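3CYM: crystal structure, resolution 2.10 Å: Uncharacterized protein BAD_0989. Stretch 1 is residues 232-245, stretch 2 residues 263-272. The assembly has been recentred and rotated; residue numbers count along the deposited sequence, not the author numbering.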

# COMPACT_ATOMS: atom_id res chain seq x y z
N GLN A 232 -6.92 -13.81 -28.50
CA GLN A 232 -6.25 -15.09 -28.26
C GLN A 232 -4.95 -14.91 -27.47
O GLN A 232 -4.61 -15.73 -26.63
CB GLN A 232 -5.99 -15.87 -29.55
CG GLN A 232 -5.65 -17.35 -29.30
CD GLN A 232 -5.47 -18.17 -30.57
OE1 GLN A 232 -5.70 -19.38 -30.56
NE2 GLN A 232 -5.06 -17.52 -31.66
N ALA A 233 -4.24 -13.82 -27.76
CA ALA A 233 -3.07 -13.43 -26.98
C ALA A 233 -3.48 -13.08 -25.56
O ALA A 233 -2.79 -13.43 -24.60
CB ALA A 233 -2.36 -12.26 -27.63
N LEU A 234 -4.61 -12.41 -25.43
CA LEU A 234 -5.15 -12.04 -24.13
C LEU A 234 -5.56 -13.26 -23.31
O LEU A 234 -5.34 -13.28 -22.11
CB LEU A 234 -6.29 -11.04 -24.27
CG LEU A 234 -5.85 -9.63 -24.71
CD1 LEU A 234 -7.05 -8.74 -25.05
CD2 LEU A 234 -4.96 -8.96 -23.65
N ALA A 235 -6.09 -14.28 -23.99
CA ALA A 235 -6.37 -15.58 -23.36
C ALA A 235 -5.10 -16.27 -22.86
O ALA A 235 -5.12 -16.94 -21.84
CB ALA A 235 -7.10 -16.48 -24.33
N ILE A 236 -4.00 -16.09 -23.59
CA ILE A 236 -2.69 -16.61 -23.19
C ILE A 236 -2.14 -15.86 -21.97
O ILE A 236 -1.70 -16.48 -21.00
CB ILE A 236 -1.69 -16.62 -24.40
CG1 ILE A 236 -2.13 -17.68 -25.42
CG2 ILE A 236 -0.26 -16.92 -23.95
CD1 ILE A 236 -1.56 -17.53 -26.80
N VAL A 237 -2.18 -14.53 -22.03
CA VAL A 237 -1.81 -13.67 -20.90
C VAL A 237 -2.63 -14.02 -19.64
O VAL A 237 -2.06 -14.21 -18.57
CB VAL A 237 -1.97 -12.17 -21.24
CG1 VAL A 237 -1.77 -11.32 -20.00
CG2 VAL A 237 -0.97 -11.77 -22.32
N ARG A 238 -3.95 -14.14 -19.79
CA ARG A 238 -4.82 -14.56 -18.70
C ARG A 238 -4.40 -15.88 -18.08
O ARG A 238 -4.28 -15.99 -16.86
CB ARG A 238 -6.27 -14.66 -19.17
CG ARG A 238 -7.26 -14.88 -18.03
CD ARG A 238 -8.70 -14.85 -18.50
NE ARG A 238 -8.96 -15.79 -19.59
CZ ARG A 238 -10.16 -16.04 -20.09
NH1 ARG A 238 -10.30 -16.91 -21.08
NH2 ARG A 238 -11.24 -15.42 -19.61
N ALA A 239 -4.17 -16.88 -18.93
CA ALA A 239 -3.84 -18.24 -18.49
C ALA A 239 -2.48 -18.31 -17.80
O ALA A 239 -2.34 -18.97 -16.76
CB ALA A 239 -3.90 -19.20 -19.67
N LEU A 240 -1.49 -17.62 -18.37
CA LEU A 240 -0.14 -17.53 -17.80
C LEU A 240 -0.09 -16.77 -16.47
O LEU A 240 0.55 -17.24 -15.53
CB LEU A 240 0.83 -16.89 -18.79
CG LEU A 240 1.34 -17.76 -19.94
CD1 LEU A 240 2.12 -16.89 -20.87
CD2 LEU A 240 2.21 -18.91 -19.45
N TRP A 241 -0.75 -15.61 -16.41
CA TRP A 241 -0.85 -14.84 -15.17
C TRP A 241 -1.45 -15.67 -14.04
O TRP A 241 -0.97 -15.60 -12.90
CB TRP A 241 -1.70 -13.57 -15.35
CG TRP A 241 -1.67 -12.66 -14.15
CD1 TRP A 241 -0.84 -11.58 -13.96
CD2 TRP A 241 -2.49 -12.76 -12.96
NE1 TRP A 241 -1.09 -11.01 -12.73
CE2 TRP A 241 -2.10 -11.70 -12.10
CE3 TRP A 241 -3.52 -13.62 -12.54
CZ2 TRP A 241 -2.70 -11.49 -10.85
CZ3 TRP A 241 -4.11 -13.42 -11.29
CH2 TRP A 241 -3.69 -12.36 -10.46
N THR A 242 -2.51 -16.41 -14.36
CA THR A 242 -3.26 -17.19 -13.38
C THR A 242 -2.41 -18.31 -12.79
O THR A 242 -2.33 -18.44 -11.56
CB THR A 242 -4.55 -17.78 -13.99
OG1 THR A 242 -5.35 -16.71 -14.51
CG2 THR A 242 -5.36 -18.56 -12.95
N ARG A 243 -1.78 -19.10 -13.66
CA ARG A 243 -0.94 -20.20 -13.19
C ARG A 243 0.29 -19.69 -12.43
O ARG A 243 0.64 -20.25 -11.40
CB ARG A 243 -0.56 -21.14 -14.33
CG ARG A 243 0.18 -22.41 -13.90
CD ARG A 243 -0.50 -23.17 -12.75
NE ARG A 243 0.23 -24.40 -12.42
CZ ARG A 243 0.18 -25.06 -11.27
NH1 ARG A 243 -0.56 -24.62 -10.25
NH2 ARG A 243 0.90 -26.16 -11.12
N ARG A 244 0.90 -18.62 -12.93
CA ARG A 244 2.01 -17.96 -12.24
C ARG A 244 1.60 -17.48 -10.84
O ARG A 244 2.39 -17.57 -9.91
CB ARG A 244 2.54 -16.78 -13.07
CG ARG A 244 3.77 -16.08 -12.53
CD ARG A 244 4.12 -14.86 -13.36
NE ARG A 244 3.21 -13.73 -13.14
CZ ARG A 244 3.44 -12.49 -13.58
NH1 ARG A 244 2.56 -11.53 -13.34
NH2 ARG A 244 4.54 -12.21 -14.26
N ASP A 245 0.37 -17.01 -10.70
CA ASP A 245 -0.14 -16.52 -9.41
C ASP A 245 -0.37 -17.65 -8.41
O ASP A 245 -0.09 -17.50 -7.22
CB ASP A 245 -1.42 -15.71 -9.61
CG ASP A 245 -1.88 -15.02 -8.34
OD1 ASP A 245 -1.24 -14.02 -7.93
OD2 ASP A 245 -2.88 -15.47 -7.76
N SER A 263 8.26 -12.26 -20.96
CA SER A 263 8.06 -13.65 -21.43
C SER A 263 6.61 -13.93 -21.76
O SER A 263 6.33 -14.47 -22.82
CB SER A 263 8.52 -14.68 -20.41
OG SER A 263 9.93 -14.66 -20.26
N ILE A 264 5.71 -13.56 -20.84
CA ILE A 264 4.25 -13.66 -21.02
C ILE A 264 3.77 -12.98 -22.31
O ILE A 264 3.12 -13.62 -23.14
CB ILE A 264 3.48 -13.10 -19.79
CG1 ILE A 264 3.69 -13.99 -18.56
CG2 ILE A 264 1.98 -12.98 -20.08
CD1 ILE A 264 3.18 -13.40 -17.27
N ILE A 265 4.12 -11.70 -22.48
CA ILE A 265 3.77 -10.94 -23.70
C ILE A 265 4.41 -11.57 -24.95
O ILE A 265 3.75 -11.72 -25.97
CB ILE A 265 4.15 -9.43 -23.55
CG1 ILE A 265 3.38 -8.78 -22.38
CG2 ILE A 265 3.92 -8.65 -24.84
CD1 ILE A 265 1.87 -8.80 -22.51
N GLU A 266 5.67 -11.97 -24.84
CA GLU A 266 6.40 -12.60 -25.94
C GLU A 266 5.70 -13.85 -26.47
O GLU A 266 5.50 -13.99 -27.69
CB GLU A 266 7.80 -12.98 -25.48
CG GLU A 266 8.89 -12.51 -26.40
CD GLU A 266 10.24 -13.11 -26.06
OE1 GLU A 266 10.85 -13.72 -26.96
OE2 GLU A 266 10.69 -12.97 -24.90
N VAL A 267 5.30 -14.75 -25.57
CA VAL A 267 4.66 -16.01 -25.98
C VAL A 267 3.20 -15.81 -26.40
O VAL A 267 2.66 -16.61 -27.16
CB VAL A 267 4.80 -17.14 -24.91
CG1 VAL A 267 6.24 -17.49 -24.69
CG2 VAL A 267 4.21 -16.72 -23.62
N ALA A 268 2.58 -14.73 -25.93
CA ALA A 268 1.22 -14.39 -26.33
C ALA A 268 1.21 -13.85 -27.76
O ALA A 268 0.28 -14.10 -28.51
CB ALA A 268 0.60 -13.38 -25.38
N LYS A 269 2.27 -13.12 -28.11
CA LYS A 269 2.51 -12.67 -29.48
C LYS A 269 2.80 -13.85 -30.41
O LYS A 269 2.14 -14.03 -31.43
CB LYS A 269 3.69 -11.71 -29.52
CG LYS A 269 3.37 -10.27 -29.15
CD LYS A 269 4.68 -9.53 -28.95
CE LYS A 269 4.54 -8.04 -29.13
NZ LYS A 269 3.60 -7.48 -28.12
N ARG A 270 3.77 -14.67 -30.01
CA ARG A 270 4.32 -15.71 -30.87
C ARG A 270 3.46 -16.97 -30.97
O ARG A 270 3.50 -17.66 -31.99
CB ARG A 270 5.72 -16.09 -30.42
CG ARG A 270 6.78 -15.05 -30.71
CD ARG A 270 7.95 -15.74 -31.38
NE ARG A 270 9.24 -15.26 -30.91
CZ ARG A 270 10.38 -15.92 -31.05
NH1 ARG A 270 10.40 -17.11 -31.64
NH2 ARG A 270 11.50 -15.40 -30.59
N LYS A 271 2.71 -17.26 -29.91
CA LYS A 271 1.87 -18.46 -29.80
C LYS A 271 2.56 -19.78 -30.23
O LYS A 271 2.22 -20.34 -31.27
CB LYS A 271 0.55 -18.28 -30.57
CG LYS A 271 -0.10 -16.91 -30.39
CD LYS A 271 -1.42 -16.85 -31.11
CE LYS A 271 -2.20 -15.61 -30.72
NZ LYS A 271 -1.41 -14.39 -30.98
N PRO A 272 3.53 -20.27 -29.43
CA PRO A 272 4.15 -21.56 -29.73
C PRO A 272 3.15 -22.73 -29.65
O PRO A 272 2.46 -22.88 -28.65
CB PRO A 272 5.24 -21.68 -28.65
CG PRO A 272 4.75 -20.82 -27.52
CD PRO A 272 4.08 -19.67 -28.19

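Two helices of one chain, residues 232-245 and 263-270, pack with their N-to-C directions 144° apart, so that they run roughly antiparallel; their axes approach to 8.4 Å and the contact buries 517 Å², summed over both sides. No hydrogen bond crosses between the stretches. The backbone amides and carbonyls are largely paired within each helix, as in Val 237 N to Ala 233 O at 2.9 Å, and the helices are joined mainly by apolar side chains.

Along stretch 2, Ser 263 comes first and makes no contact; its hydroxyl is hydrogen-bonded elsewhere in the structure. Ile 264 gives the largest covered area, 106 Å². Its CA-to-CB bond points sideways, but with chi1 m and chi2 t the end of the side chain comes nearer to stretch 1, and the branched side chain serves several neighbours. Its CG2 lies 3.9 Å from Val 237 CG2 and 4.0 Å from Leu 240 CD1, while its CD1 sits over one face of the Arg 244 guanidinium, 3.5 Å from Arg 244 NH2. A methyl group suits that flat face, which leaves the edge of the guanidinium free for polar partners; Arg 244 NH2 does hydrogen-bond to a residue just beyond one of the stretches.

Ile 265 starts away from stretch 1, yet its chi1 m, chi2 m conformation brings CD1 back to 4.1 Å from Val 237 CG2, a small contribution to the apolar layer. Glu 266 is out of reach. Val 267 points sideways and uses CG2, 3.5 Å from Leu 240 CD1 and a looser 4.5 Å from Ile 236 CG2. Leu 240, with chi1 m and chi2 t, thus places CD1 against both Ile 264 and Val 267, about one helical turn apart.

Ala 268 marks the tightest backbone approach, with its CA 4.4 Å from Ala 233 CA, against 6.1 Å between the CA atoms of Val 237 and Ile 264. Small side chains on both helices fit this close spacing: Ala 268 CB points toward stretch 1 and lies 3.9 Å from Ala 233 CB, 3.9 Å from Ile 236 CG2 and 3.8 Å from Val 237 CG2. Ala 233 CB also rests 3.3 Å from Ala 268 O, a close contact of a methyl with a backbone carbonyl.

Lys 269 and Arg 270 point away and are exposed, as suits long charged side chains. Lys 271 leaves the helix with positive phi (46°) and points toward stretch 1, where 67 Å² of it is covered. Its aliphatic chain does much of the packing: Lys 271 CG is 3.9 Å from Ile 236 CD1, and Lys 271 CE is 3.6 Å from Gln 232 NE2 and 4.0 Å from Ala 233 N. The chain ends with chi4 p, and Lys 271 NZ donates a hydrogen bond to Ala 268 O at 3.0 Å and bonds also to a residue just outside the stretches, while the methylenes lie along Gln 232, Ala 233 and Ile 236. Pro 272 makes no contact with stretch 1.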